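Local coordinates for Alpha/beta hydrolase (Streptomyces albidoflavus, PDB 6KSU), which probably acts as a stand-alone, penicillin-binding-protein-like cyclase that closes non-ribosomal peptides into macrolactams by joining residues of opposite chirality, at residues 84-89 with 172-177; 128-133 with 166-171; 335-340 with 357-362; 340-345 with 370-375. All blocks are in the same frame, centred on the assembly; numbering follows the deposited sequence.

Contact 1: residues 84-89 with 172-177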
loop_
_atom_site.group_PDB
_atom_site.type_symbol
_atom_site.label_atom_id
_atom_site.label_comp_id
_atom_site.label_asym_id
_atom_site.label_seq_id
_atom_site.Cartn_x
_atom_site.Cartn_y
_atom_site.Cartn_z
ATOM N N VAL A 84 -0.609 2.788 -3.478
ATOM C CA VAL A 84 -1.136 4.028 -2.912
ATOM C C VAL A 84 -2.538 4.283 -3.467
ATOM O O VAL A 84 -3.332 4.989 -2.836
ATOM C CB VAL A 84 -0.155 5.225 -3.139
ATOM C CG1 VAL A 84 -0.725 6.561 -2.605
ATOM C CG2 VAL A 84 1.210 4.960 -2.457
ATOM N N THR A 85 -2.881 3.649 -4.602
ATOM C CA THR A 85 -4.238 3.698 -5.144
ATOM C C THR A 85 -5.301 3.350 -4.096
ATOM O O THR A 85 -6.447 3.823 -4.179
ATOM C CB THR A 85 -4.336 2.732 -6.341
ATOM O OG1 THR A 85 -3.380 3.093 -7.358
ATOM C CG2 THR A 85 -5.749 2.752 -6.955
ATOM N N LYS A 86 -4.952 2.502 -3.121
ATOM C CA LYS A 86 -5.936 2.040 -2.141
ATOM C C LYS A 86 -6.460 3.189 -1.290
ATOM O O LYS A 86 -7.589 3.133 -0.785
ATOM C CB LYS A 86 -5.312 0.959 -1.243
ATOM C CG LYS A 86 -5.085 -0.332 -1.959
ATOM C CD LYS A 86 -4.273 -1.297 -1.116
ATOM C CE LYS A 86 -4.260 -2.642 -1.802
ATOM N NZ LYS A 86 -3.249 -2.670 -2.900
ATOM N N PHE A 87 -5.652 4.225 -1.099
ATOM C CA PHE A 87 -6.123 5.375 -0.340
ATOM C C PHE A 87 -7.214 6.129 -1.102
ATOM O O PHE A 87 -8.156 6.633 -0.496
ATOM C CB PHE A 87 -4.921 6.252 0.010
ATOM C CG PHE A 87 -5.258 7.598 0.589
ATOM C CD1 PHE A 87 -5.728 7.718 1.881
ATOM C CD2 PHE A 87 -5.013 8.748 -0.138
ATOM C CE1 PHE A 87 -6.009 8.969 2.438
ATOM C CE2 PHE A 87 -5.291 10.001 0.404
ATOM C CZ PHE A 87 -5.795 10.106 1.696
ATOM N N LEU A 88 -7.149 6.152 -2.427
ATOM C CA LEU A 88 -8.188 6.854 -3.178
ATOM C C LEU A 88 -9.425 5.988 -3.329
ATOM O O LEU A 88 -10.554 6.486 -3.217
ATOM C CB LEU A 88 -7.632 7.283 -4.530
ATOM C CG LEU A 88 -6.502 8.229 -4.117
ATOM C CD1 LEU A 88 -5.144 7.715 -4.571
ATOM C CD2 LEU A 88 -6.765 9.624 -4.599
ATOM N N THR A 89 -9.219 4.687 -3.539
ATOM C CA THR A 89 -10.324 3.739 -3.522
ATOM C C THR A 89 -11.050 3.779 -2.182
ATOM O O THR A 89 -12.289 3.789 -2.131
ATOM C CB THR A 89 -9.800 2.335 -3.818
ATOM O OG1 THR A 89 -9.534 2.248 -5.218
ATOM C CG2 THR A 89 -10.852 1.264 -3.416
ATOM N N PHE A 172 -5.124 -9.333 10.569
ATOM C CA PHE A 172 -4.725 -8.527 9.425
ATOM C C PHE A 172 -3.998 -9.392 8.395
ATOM O O PHE A 172 -3.110 -10.174 8.743
ATOM C CB PHE A 172 -3.832 -7.384 9.885
ATOM C CG PHE A 172 -3.320 -6.518 8.758
ATOM C CD1 PHE A 172 -4.038 -5.391 8.350
ATOM C CD2 PHE A 172 -2.137 -6.829 8.100
ATOM C CE1 PHE A 172 -3.599 -4.581 7.308
ATOM C CE2 PHE A 172 -1.669 -6.008 7.045
ATOM C CZ PHE A 172 -2.400 -4.884 6.652
ATOM N N SER A 173 -4.399 -9.278 7.131
ATOM C CA SER A 173 -3.589 -9.813 6.043
ATOM C C SER A 173 -3.765 -8.925 4.817
ATOM O O SER A 173 -4.877 -8.784 4.301
ATOM C CB SER A 173 -3.952 -11.268 5.724
ATOM O OG SER A 173 -3.095 -11.786 4.719
ATOM N N TYR A 174 -2.665 -8.343 4.340
ATOM C CA TYR A 174 -2.747 -7.409 3.224
ATOM C C TYR A 174 -3.254 -8.124 1.978
ATOM O O TYR A 174 -2.857 -9.255 1.693
ATOM C CB TYR A 174 -1.377 -6.797 2.971
ATOM C CG TYR A 174 -1.352 -5.611 2.043
ATOM C CD1 TYR A 174 -1.204 -4.310 2.543
ATOM C CD2 TYR A 174 -1.439 -5.775 0.665
ATOM C CE1 TYR A 174 -1.147 -3.201 1.688
ATOM C CE2 TYR A 174 -1.379 -4.653 -0.204
ATOM C CZ TYR A 174 -1.238 -3.381 0.322
ATOM O OH TYR A 174 -1.179 -2.294 -0.519
ATOM N N SER A 175 -4.135 -7.460 1.231
ATOM C CA SER A 175 -4.846 -8.134 0.144
ATOM C C SER A 175 -5.157 -7.125 -0.961
ATOM O O SER A 175 -5.983 -6.232 -0.777
ATOM C CB SER A 175 -6.126 -8.800 0.672
ATOM O OG SER A 175 -6.907 -9.330 -0.384
ATOM N N ASN A 176 -4.474 -7.253 -2.099
ATOM C CA ASN A 176 -4.863 -6.500 -3.282
ATOM C C ASN A 176 -6.247 -6.918 -3.747
ATOM O O ASN A 176 -7.049 -6.087 -4.197
ATOM C CB ASN A 176 -3.832 -6.725 -4.398
ATOM C CG ASN A 176 -2.497 -6.073 -4.100
ATOM O OD1 ASN A 176 -2.443 -4.897 -3.767
ATOM N ND2 ASN A 176 -1.418 -6.841 -4.192
ATOM N N THR A 177 -6.528 -8.216 -3.667
ATOM C CA THR A 177 -7.817 -8.747 -4.085
ATOM C C THR A 177 -8.947 -8.183 -3.240
ATOM O O THR A 177 -10.047 -7.926 -3.748
ATOM C CB THR A 177 -7.773 -10.268 -3.988
ATOM O OG1 THR A 177 -6.619 -10.738 -4.699
ATOM C CG2 THR A 177 -9.040 -10.894 -4.568
#
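The Y174 ring is approached by K86 at its hydroxyl end, where CE of K86 lies 3.8 Å from CZ of Y174 at a slant to the ring plane; the ring of H134 stacks on the same phenol. The amide of N176, the second flat group, turns its oxygen to the lysine, with K86 NZ in the carbonyl plane at a C=O...N angle of 158°. These residues match the penicillin-binding-protein and serine beta-lactamase pattern: K86 fits the lysine of SxxK, with S83 three residues earlier, just ahead of helix 85-98, and Y174 with N176 reads as YxN, consistent with an active site of this family.

Three groups converge on K86 NZ. It bonds to N176 OD1 at 2.5 Å, a short distance whose exact value should not be pressed, and more weakly to Y174 OH at 3.2 Å, while A254 O is the third partner. The lysine runs extended as far as CE and then bends at its last torsion (80°), which swings NZ toward N176. Y174 arrives from the opposite direction and N176 nearly at a right angle to the lysine.

S175, between the two, faces elsewhere: as N-cap of helix 176-189 its OG is bonded to G178 N and also to V139 O. Along the lysine shaft the phenol oxygen rests on carbon too, with CD of K86 3.3 Å from Y174 OH.

Contact 2: residues 128-133 with 166-171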
loop_
_atom_site.group_PDB
_atom_site.type_symbol
_atom_site.label_atom_id
_atom_site.label_comp_id
_atom_site.label_asym_id
_atom_site.label_seq_id
_atom_site.Cartn_x
_atom_site.Cartn_y
_atom_site.Cartn_z
ATOM N N VAL A 128 -17.437 -4.572 3.924
ATOM C CA VAL A 128 -16.679 -3.429 3.413
ATOM C C VAL A 128 -15.680 -2.923 4.457
ATOM O O VAL A 128 -14.513 -2.664 4.144
ATOM C CB VAL A 128 -17.652 -2.320 2.953
ATOM C CG1 VAL A 128 -16.905 -1.027 2.630
ATOM C CG2 VAL A 128 -18.440 -2.793 1.742
ATOM N N ARG A 129 -16.101 -2.808 5.719
ATOM C CA ARG A 129 -15.166 -2.341 6.743
ATOM C C ARG A 129 -13.952 -3.263 6.870
ATOM O O ARG A 129 -12.819 -2.791 7.042
ATOM C CB ARG A 129 -15.863 -2.221 8.096
ATOM C CG ARG A 129 -15.016 -1.489 9.141
ATOM C CD ARG A 129 -15.531 -1.716 10.558
ATOM N NE ARG A 129 -16.897 -1.208 10.711
ATOM C CZ ARG A 129 -17.230 0.086 10.706
ATOM N NH1 ARG A 129 -16.301 1.028 10.560
ATOM N NH2 ARG A 129 -18.503 0.441 10.855
ATOM N N GLN A 130 -14.174 -4.584 6.812
ATOM C CA GLN A 130 -13.056 -5.515 6.872
ATOM C C GLN A 130 -12.201 -5.449 5.618
ATOM O O GLN A 130 -10.986 -5.631 5.698
ATOM C CB GLN A 130 -13.560 -6.943 7.073
ATOM C CG GLN A 130 -14.320 -7.158 8.379
ATOM C CD GLN A 130 -15.120 -8.448 8.376
ATOM O OE1 GLN A 130 -15.470 -8.969 7.319
ATOM N NE2 GLN A 130 -15.426 -8.964 9.563
ATOM N N LEU A 131 -12.824 -5.265 4.450
ATOM C CA LEU A 131 -12.046 -5.145 3.224
ATOM C C LEU A 131 -11.108 -3.944 3.301
ATOM O O LEU A 131 -9.894 -4.079 3.104
ATOM C CB LEU A 131 -12.968 -5.045 2.009
ATOM C CG LEU A 131 -13.785 -6.285 1.613
ATOM C CD1 LEU A 131 -14.652 -5.920 0.420
ATOM C CD2 LEU A 131 -12.919 -7.454 1.266
ATOM N N LEU A 132 -11.644 -2.785 3.675
ATOM C CA LEU A 132 -10.839 -1.569 3.783
ATOM C C LEU A 132 -9.602 -1.778 4.646
ATOM O O LEU A 132 -8.538 -1.190 4.381
ATOM C CB LEU A 132 -11.684 -0.427 4.378
ATOM C CG LEU A 132 -12.501 0.538 3.490
ATOM C CD1 LEU A 132 -11.654 1.260 2.441
ATOM C CD2 LEU A 132 -13.646 -0.103 2.802
ATOM N N SER A 133 -9.725 -2.612 5.677
ATOM C CA SER A 133 -8.727 -2.740 6.722
ATOM C C SER A 133 -7.879 -3.983 6.552
ATOM O O SER A 133 -7.028 -4.261 7.403
ATOM C CB SER A 133 -9.410 -2.745 8.100
ATOM O OG SER A 133 -10.361 -3.793 8.209
ATOM N N PHE A 166 -8.924 -17.356 6.814
ATOM C CA PHE A 166 -9.443 -17.561 8.159
ATOM C C PHE A 166 -10.779 -16.828 8.161
ATOM O O PHE A 166 -11.096 -16.175 7.157
ATOM C CB PHE A 166 -8.490 -17.032 9.230
ATOM C CG PHE A 166 -7.888 -15.703 8.907
ATOM C CD1 PHE A 166 -8.654 -14.549 8.951
ATOM C CD2 PHE A 166 -6.545 -15.600 8.569
ATOM C CE1 PHE A 166 -8.110 -13.319 8.648
ATOM C CE2 PHE A 166 -5.975 -14.364 8.266
ATOM C CZ PHE A 166 -6.748 -13.222 8.301
ATOM N N PRO A 167 -11.604 -16.918 9.210
ATOM C CA PRO A 167 -12.906 -16.232 9.166
ATOM C C PRO A 167 -12.743 -14.731 9.246
ATOM O O PRO A 167 -11.802 -14.216 9.885
ATOM C CB PRO A 167 -13.642 -16.789 10.402
ATOM C CG PRO A 167 -12.946 -18.112 10.655
ATOM C CD PRO A 167 -11.523 -17.824 10.370
ATOM N N PRO A 168 -13.645 -13.968 8.630
ATOM C CA PRO A 168 -13.462 -12.514 8.533
ATOM C C PRO A 168 -13.328 -11.851 9.896
ATOM O O PRO A 168 -14.194 -11.985 10.762
ATOM C CB PRO A 168 -14.727 -12.048 7.805
ATOM C CG PRO A 168 -15.203 -13.263 7.035
ATOM C CD PRO A 168 -14.799 -14.458 7.849
ATOM N N GLY A 169 -12.224 -11.133 10.085
ATOM C CA GLY A 169 -12.030 -10.326 11.274
ATOM C C GLY A 169 -10.987 -10.833 12.247
ATOM O O GLY A 169 -10.659 -10.112 13.198
ATOM N N LEU A 170 -10.439 -12.032 12.029
ATOM C CA LEU A 170 -9.563 -12.641 13.026
ATOM C C LEU A 170 -8.137 -12.095 12.962
ATOM O O LEU A 170 -7.437 -12.114 13.978
ATOM C CB LEU A 170 -9.589 -14.174 12.877
ATOM C CG LEU A 170 -8.871 -15.116 13.871
ATOM C CD1 LEU A 170 -7.415 -15.371 13.491
ATOM C CD2 LEU A 170 -8.956 -14.619 15.302
ATOM N N ALA A 171 -7.700 -11.566 11.816
ATOM C CA ALA A 171 -6.328 -11.077 11.729
ATOM C C ALA A 171 -6.128 -10.197 10.491
ATOM O O ALA A 171 -6.828 -10.323 9.485
ATOM C CB ALA A 171 -5.336 -12.243 11.708
#
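Q130 OE1 has two neighbours: it accepts a hydrogen bond from the backbone N of T127, just ahead of helix 128-132, and CB of P168 lies 3.2 Å from it. The first is the polar bond that holds the amide; the second is packing, in which CB of P168 lies against the amide of Q130, the two side chains crossing at a slant. CD of Q130 is 3.7 Å from P168 CB and Q130 NE2 stands 3.6 Å from the same atom, so one methylene of the proline touches the whole amide head. Further along, Q130 NE2 comes within 3.9 Å of G169 N.

Q130 takes a first torsion of -62° and then extends, which carries the amide off the helix toward the loop while letting its oxygen return to T127. On the other side, P168 and G169 are the central pair of a type II beta turn from P167 to L170. G169 has a positive phi (109°), the sign expected at the third position and one that favours glycine, and the closing bond from L170 N to P167 O is weak at 3.4 Å. Only 105 Å² is buried, and both Q130 and P168 also touch a crystal neighbour, so this is a shallow surface contact.

Behind it, V128 and L132 pack on helices 85-98 and 176-189, L131 joins them on the latter, and F166 and A171 rest against L460 of barrel strand 458-463.

Contact 3: residues 335-340 with 357-362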
loop_
_atom_site.group_PDB
_atom_site.type_symbol
_atom_site.label_atom_id
_atom_site.label_comp_id
_atom_site.label_asym_id
_atom_site.label_seq_id
_atom_site.Cartn_x
_atom_site.Cartn_y
_atom_site.Cartn_z
ATOM N N ASN A 335 5.036 7.199 -2.177
ATOM C CA ASN A 335 4.824 7.231 -0.735
ATOM C C ASN A 335 4.022 8.464 -0.362
ATOM O O ASN A 335 4.320 9.555 -0.834
ATOM C CB ASN A 335 6.133 7.272 0.073
ATOM C CG ASN A 335 7.061 6.130 -0.257
ATOM O OD1 ASN A 335 7.879 6.223 -1.183
ATOM N ND2 ASN A 335 6.936 5.037 0.498
ATOM N N LEU A 336 3.031 8.275 0.516
ATOM C CA LEU A 336 2.175 9.332 1.031
ATOM C C LEU A 336 2.207 9.307 2.552
ATOM O O LEU A 336 2.190 8.232 3.166
ATOM C CB LEU A 336 0.723 9.169 0.540
ATOM C CG LEU A 336 -0.324 10.029 1.255
ATOM C CD1 LEU A 336 -0.067 11.515 1.016
ATOM C CD2 LEU A 336 -1.694 9.657 0.770
ATOM N N ARG A 337 2.235 10.494 3.163
ATOM C CA ARG A 337 2.295 10.591 4.618
ATOM C C ARG A 337 1.513 11.803 5.078
ATOM O O ARG A 337 1.693 12.900 4.536
ATOM C CB ARG A 337 3.740 10.689 5.128
ATOM C CG ARG A 337 4.561 9.448 4.900
ATOM C CD ARG A 337 4.088 8.266 5.771
ATOM N NE ARG A 337 5.006 7.135 5.690
ATOM C CZ ARG A 337 5.017 6.242 4.699
ATOM N NH1 ARG A 337 4.131 6.331 3.712
ATOM N NH2 ARG A 337 5.887 5.234 4.706
ATOM N N ILE A 338 0.679 11.608 6.102
ATOM C CA ILE A 338 -0.248 12.627 6.593
ATOM C C ILE A 338 -0.113 12.723 8.104
ATOM O O ILE A 338 -0.136 11.701 8.798
ATOM C CB ILE A 338 -1.701 12.278 6.240
ATOM C CG1 ILE A 338 -1.880 12.060 4.737
ATOM C CG2 ILE A 338 -2.633 13.305 6.792
ATOM C CD1 ILE A 338 -3.165 11.383 4.391
ATOM N N HIS A 339 -0.002 13.936 8.624
ATOM C CA HIS A 339 -0.078 14.155 10.067
ATOM C C HIS A 339 -1.249 15.083 10.313
ATOM O O HIS A 339 -1.088 16.312 10.246
ATOM C CB HIS A 339 1.200 14.755 10.641
ATOM C CG HIS A 339 1.246 14.730 12.140
ATOM N ND1 HIS A 339 0.553 15.631 12.923
ATOM C CD2 HIS A 339 1.895 13.911 12.998
ATOM C CE1 HIS A 339 0.790 15.381 14.198
ATOM N NE2 HIS A 339 1.601 14.339 14.270
ATOM N N PRO A 340 -2.436 14.552 10.616
ATOM C CA PRO A 340 -3.619 15.420 10.686
ATOM C C PRO A 340 -3.468 16.568 11.666
ATOM O O PRO A 340 -3.866 17.705 11.351
ATOM C CB PRO A 340 -4.737 14.460 11.098
ATOM C CG PRO A 340 -4.224 13.117 10.702
ATOM C CD PRO A 340 -2.760 13.144 10.891
ATOM N N LYS A 357 15.021 3.707 -1.739
ATOM C CA LYS A 357 16.110 4.218 -0.916
ATOM C C LYS A 357 16.058 5.736 -0.822
ATOM O O LYS A 357 16.424 6.303 0.211
ATOM C CB LYS A 357 17.459 3.716 -1.451
ATOM C CG LYS A 357 18.669 4.075 -0.593
ATOM C CD LYS A 357 18.479 3.784 0.910
ATOM C CE LYS A 357 18.899 5.024 1.749
ATOM N NZ LYS A 357 18.497 5.059 3.191
ATOM N N LEU A 358 15.559 6.405 -1.863
ATOM C CA LEU A 358 15.321 7.845 -1.773
ATOM C C LEU A 358 14.271 8.164 -0.713
ATOM O O LEU A 358 14.402 9.140 0.042
ATOM C CB LEU A 358 14.886 8.399 -3.138
ATOM C CG LEU A 358 14.578 9.894 -3.148
ATOM C CD1 LEU A 358 15.847 10.698 -3.172
ATOM C CD2 LEU A 358 13.712 10.301 -4.329
ATOM N N TRP A 359 13.208 7.367 -0.650
ATOM C CA TRP A 359 12.224 7.587 0.406
ATOM C C TRP A 359 12.863 7.415 1.779
ATOM O O TRP A 359 12.692 8.260 2.666
ATOM C CB TRP A 359 11.037 6.642 0.248
ATOM C CG TRP A 359 10.040 6.760 1.386
ATOM C CD1 TRP A 359 9.697 5.787 2.290
ATOM C CD2 TRP A 359 9.270 7.917 1.734
ATOM N NE1 TRP A 359 8.760 6.268 3.174
ATOM C CE2 TRP A 359 8.475 7.570 2.849
ATOM C CE3 TRP A 359 9.162 9.208 1.202
ATOM C CZ2 TRP A 359 7.594 8.465 3.439
ATOM C CZ3 TRP A 359 8.290 10.093 1.787
ATOM C CH2 TRP A 359 7.515 9.717 2.904
ATOM N N GLU A 360 13.627 6.329 1.958
ATOM C CA GLU A 360 14.272 6.067 3.244
ATOM C C GLU A 360 15.215 7.207 3.631
ATOM O O GLU A 360 15.130 7.749 4.740
ATOM C CB GLU A 360 15.002 4.725 3.185
ATOM C CG GLU A 360 15.703 4.310 4.462
ATOM C CD GLU A 360 16.472 2.991 4.319
ATOM O OE1 GLU A 360 16.229 2.242 3.342
ATOM O OE2 GLU A 360 17.331 2.713 5.184
ATOM N N ALA A 361 16.089 7.614 2.710
ATOM C CA ALA A 361 17.007 8.715 2.990
ATOM C C ALA A 361 16.261 10.019 3.257
ATOM O O ALA A 361 16.676 10.818 4.104
ATOM C CB ALA A 361 17.986 8.879 1.825
ATOM N N LEU A 362 15.153 10.244 2.549
ATOM C CA LEU A 362 14.305 11.401 2.822
ATOM C C LEU A 362 13.735 11.350 4.238
ATOM O O LEU A 362 13.682 12.367 4.936
ATOM C CB LEU A 362 13.183 11.457 1.782
ATOM C CG LEU A 362 12.768 12.757 1.083
ATOM C CD1 LEU A 362 13.958 13.667 0.837
ATOM C CD2 LEU A 362 12.123 12.381 -0.230
HETATM O O HOH W 1 8.413 4.577 5.775
#
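N335 lies flat on the W359 indole, and this stack is the tight half of the contact. Amide and ring planes differ by only 5°; CB of N335 sits 3.5 Å from the centroid of the six-membered ring, a CH-pi contact over the face, while OD1 of N335 is 3.4 Å from W359 CG. N335 ND2 is 3.4 Å from W359 CD1, and its hydrogen bond to D326 OD1 fixes the rotation of the group.

R337 meets the same indole differently. Its guanidinium stands 71° from the ring plane and receives CZ2 of W359 over its centre, 3.6 Å above, with CG of R337 also 3.5 Å from CZ2. R337 NH1 is tied back to L336 O at 2.8 Å and to D326 by a salt bridge.

The looser, watery side is where R337 NH2 and W359 NE1 face each other as two donors. One water accepts from R337 NH2 at 2.8 Å and from W359 NE1 at 3.1 Å, giving both donors a shared acceptor.

W359 also packs on L346 and L348 of strand 344-350, the sheet neighbour of strand 332-339; helix 355-365 thus covers one sheet face beside helix 23-41, while L336 and I338 turn to helix 85-98 on the other.

Contact 4: residues 340-345 with 370-375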
loop_
_atom_site.group_PDB
_atom_site.type_symbol
_atom_site.label_atom_id
_atom_site.label_comp_id
_atom_site.label_asym_id
_atom_site.label_seq_id
_atom_site.Cartn_x
_atom_site.Cartn_y
_atom_site.Cartn_z
ATOM N N PRO A 340 -2.436 14.552 10.616
ATOM C CA PRO A 340 -3.619 15.420 10.686
ATOM C C PRO A 340 -3.468 16.568 11.666
ATOM O O PRO A 340 -3.866 17.705 11.351
ATOM C CB PRO A 340 -4.737 14.460 11.098
ATOM C CG PRO A 340 -4.224 13.117 10.702
ATOM C CD PRO A 340 -2.760 13.144 10.891
ATOM N N ASP A 341 -2.862 16.325 12.829
ATOM C CA ASP A 341 -2.948 17.354 13.860
ATOM C C ASP A 341 -2.062 18.544 13.532
ATOM O O ASP A 341 -2.438 19.691 13.810
ATOM C CB ASP A 341 -2.638 16.767 15.237
ATOM C CG ASP A 341 -3.804 15.950 15.783
ATOM O OD1 ASP A 341 -4.826 15.820 15.073
ATOM O OD2 ASP A 341 -3.711 15.450 16.921
ATOM N N ARG A 342 -0.920 18.301 12.902
ATOM C CA ARG A 342 -0.064 19.374 12.427
ATOM C C ARG A 342 -0.436 19.866 11.027
ATOM O O ARG A 342 0.260 20.733 10.492
ATOM C CB ARG A 342 1.398 18.913 12.462
ATOM C CG ARG A 342 1.896 18.596 13.859
ATOM C CD ARG A 342 3.252 17.884 13.855
ATOM N NE ARG A 342 4.259 18.709 13.199
ATOM C CZ ARG A 342 5.491 18.313 12.911
ATOM N NH1 ARG A 342 5.893 17.088 13.232
ATOM N NH2 ARG A 342 6.328 19.150 12.304
ATOM N N SER A 343 -1.516 19.352 10.429
ATOM C CA SER A 343 -1.960 19.764 9.097
ATOM C C SER A 343 -0.816 19.651 8.091
ATOM O O SER A 343 -0.477 20.606 7.375
ATOM C CB SER A 343 -2.540 21.178 9.123
ATOM O OG SER A 343 -3.660 21.262 9.987
ATOM N N LEU A 344 -0.197 18.464 8.060
ATOM C CA LEU A 344 0.976 18.241 7.231
ATOM C C LEU A 344 0.766 17.005 6.366
ATOM O O LEU A 344 0.376 15.945 6.870
ATOM C CB LEU A 344 2.219 18.093 8.102
ATOM C CG LEU A 344 3.607 18.076 7.473
ATOM C CD1 LEU A 344 4.559 18.142 8.631
ATOM C CD2 LEU A 344 3.945 16.875 6.572
ATOM N N ALA A 345 1.045 17.142 5.073
ATOM C CA ALA A 345 1.005 16.031 4.136
ATOM C C ALA A 345 2.154 16.176 3.153
ATOM O O ALA A 345 2.478 17.285 2.715
ATOM C CB ALA A 345 -0.322 15.970 3.382
ATOM N N GLY A 370 12.705 20.020 10.258
ATOM C CA GLY A 370 11.539 19.925 11.117
ATOM C C GLY A 370 10.492 18.913 10.695
ATOM O O GLY A 370 9.439 18.817 11.348
ATOM N N LEU A 371 10.743 18.152 9.628
ATOM C CA LEU A 371 9.802 17.163 9.111
ATOM C C LEU A 371 10.238 15.775 9.561
ATOM O O LEU A 371 10.882 15.036 8.825
ATOM C CB LEU A 371 9.728 17.230 7.592
ATOM C CG LEU A 371 8.921 18.357 6.978
ATOM C CD1 LEU A 371 8.366 17.911 5.643
ATOM C CD2 LEU A 371 7.814 18.700 7.923
ATOM N N ASP A 372 9.836 15.407 10.776
ATOM C CA ASP A 372 10.210 14.120 11.364
ATOM C C ASP A 372 9.097 13.100 11.111
ATOM O O ASP A 372 8.262 12.805 11.972
ATOM C CB ASP A 372 10.507 14.285 12.855
ATOM C CG ASP A 372 9.482 15.159 13.574
ATOM O OD1 ASP A 372 8.778 15.962 12.910
ATOM O OD2 ASP A 372 9.372 15.022 14.813
ATOM N N VAL A 373 9.098 12.546 9.896
ATOM C CA VAL A 373 8.111 11.530 9.561
ATOM C C VAL A 373 8.351 10.302 10.426
ATOM O O VAL A 373 9.496 9.965 10.748
ATOM C CB VAL A 373 8.186 11.182 8.065
ATOM C CG1 VAL A 373 7.034 10.250 7.676
ATOM C CG2 VAL A 373 8.194 12.443 7.222
ATOM N N GLY A 374 7.275 9.627 10.818
ATOM C CA GLY A 374 7.439 8.434 11.626
ATOM C C GLY A 374 8.192 7.354 10.873
ATOM O O GLY A 374 8.208 7.321 9.640
ATOM N N HIS A 375 8.841 6.474 11.623
ATOM C CA HIS A 375 9.416 5.265 11.055
ATOM C C HIS A 375 8.623 4.047 11.511
ATOM O O HIS A 375 7.856 4.087 12.480
ATOM C CB HIS A 375 10.893 5.085 11.445
ATOM C CG HIS A 375 11.663 6.365 11.541
ATOM N ND1 HIS A 375 11.624 7.178 12.654
ATOM C CD2 HIS A 375 12.505 6.968 10.666
ATOM C CE1 HIS A 375 12.401 8.229 12.458
ATOM N NE2 HIS A 375 12.947 8.127 11.260
#
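R342 reaches the 370-375 segment with both terminal nitrogens, and a bend at its third torsion (59°) is what brings them there. The chain leaves the backbone with CG anti to the carbonyl carbon, extends once, then turns so that the guanidinium presents its edge. R342 NH1 forms a salt bridge with D372 OD1 at 3.1 Å, nearly straight at 169°, on the syn side but tilted 21° out of the carboxylate plane; R342 NH2 donates to G370 O at 3.3 Å. Both acceptors lie close to the guanidinium plane. D372 tucks its CG between backbone N and carbonyl carbon, and that places OD1 beside R342 NH1; a crystal neighbour touches this residue as well.

The arginine stems from the hairpin joining strands 332-339 and 344-350: a type I turn, P340 to S343, closed by S343 N to P340 O at 3.0 Å, followed by a G1 beta bulge in which S343 and L344 both face H339. R342 N is bonded to H339 ND1 on the preceding strand.

L344 keeps CG anti to its backbone N and stays extended beyond it, pushing CD1 to within 3.4 Å of L371 CD2. This is tighter than usual for two methyls, so the exact branch positions are doubtful. The same CD1 lies 4.2 Å above the guanidinium plane of R342, toward its rim. L371 packs on V51 and R53 of strand 46-53. R342 NE, for its part, is hydrogen-bonded to a malonate ion, probably from the crystallisation liquor.

In the fold
Contact 1 carries the likely active-site residues; contacts 2 and 3 both touch it, whereas contact 4 comes no nearer than about 8 Å by nearest atoms. Contact 2 is nested within the chain loop that contact 1 closes; their centres are about 12 Å apart and F172 CD1 lies 3.3 Å from S133 O. Contact 3, about 18 Å from contact 1 by centres, meets it where helix 85-98 packs on the sheet, F87 CD2 lying 3.6 Å from L336 CD2. Contacts 3 and 4 share P340 and alternate along the chain: their centres are about 10 Å apart, and a probable hydrogen bond links H339 N to L344 O at 2.7 Å. The malonate beside contact 4 is remote from the presumed active site, that contact's centre lying about 22 Å from contact 1.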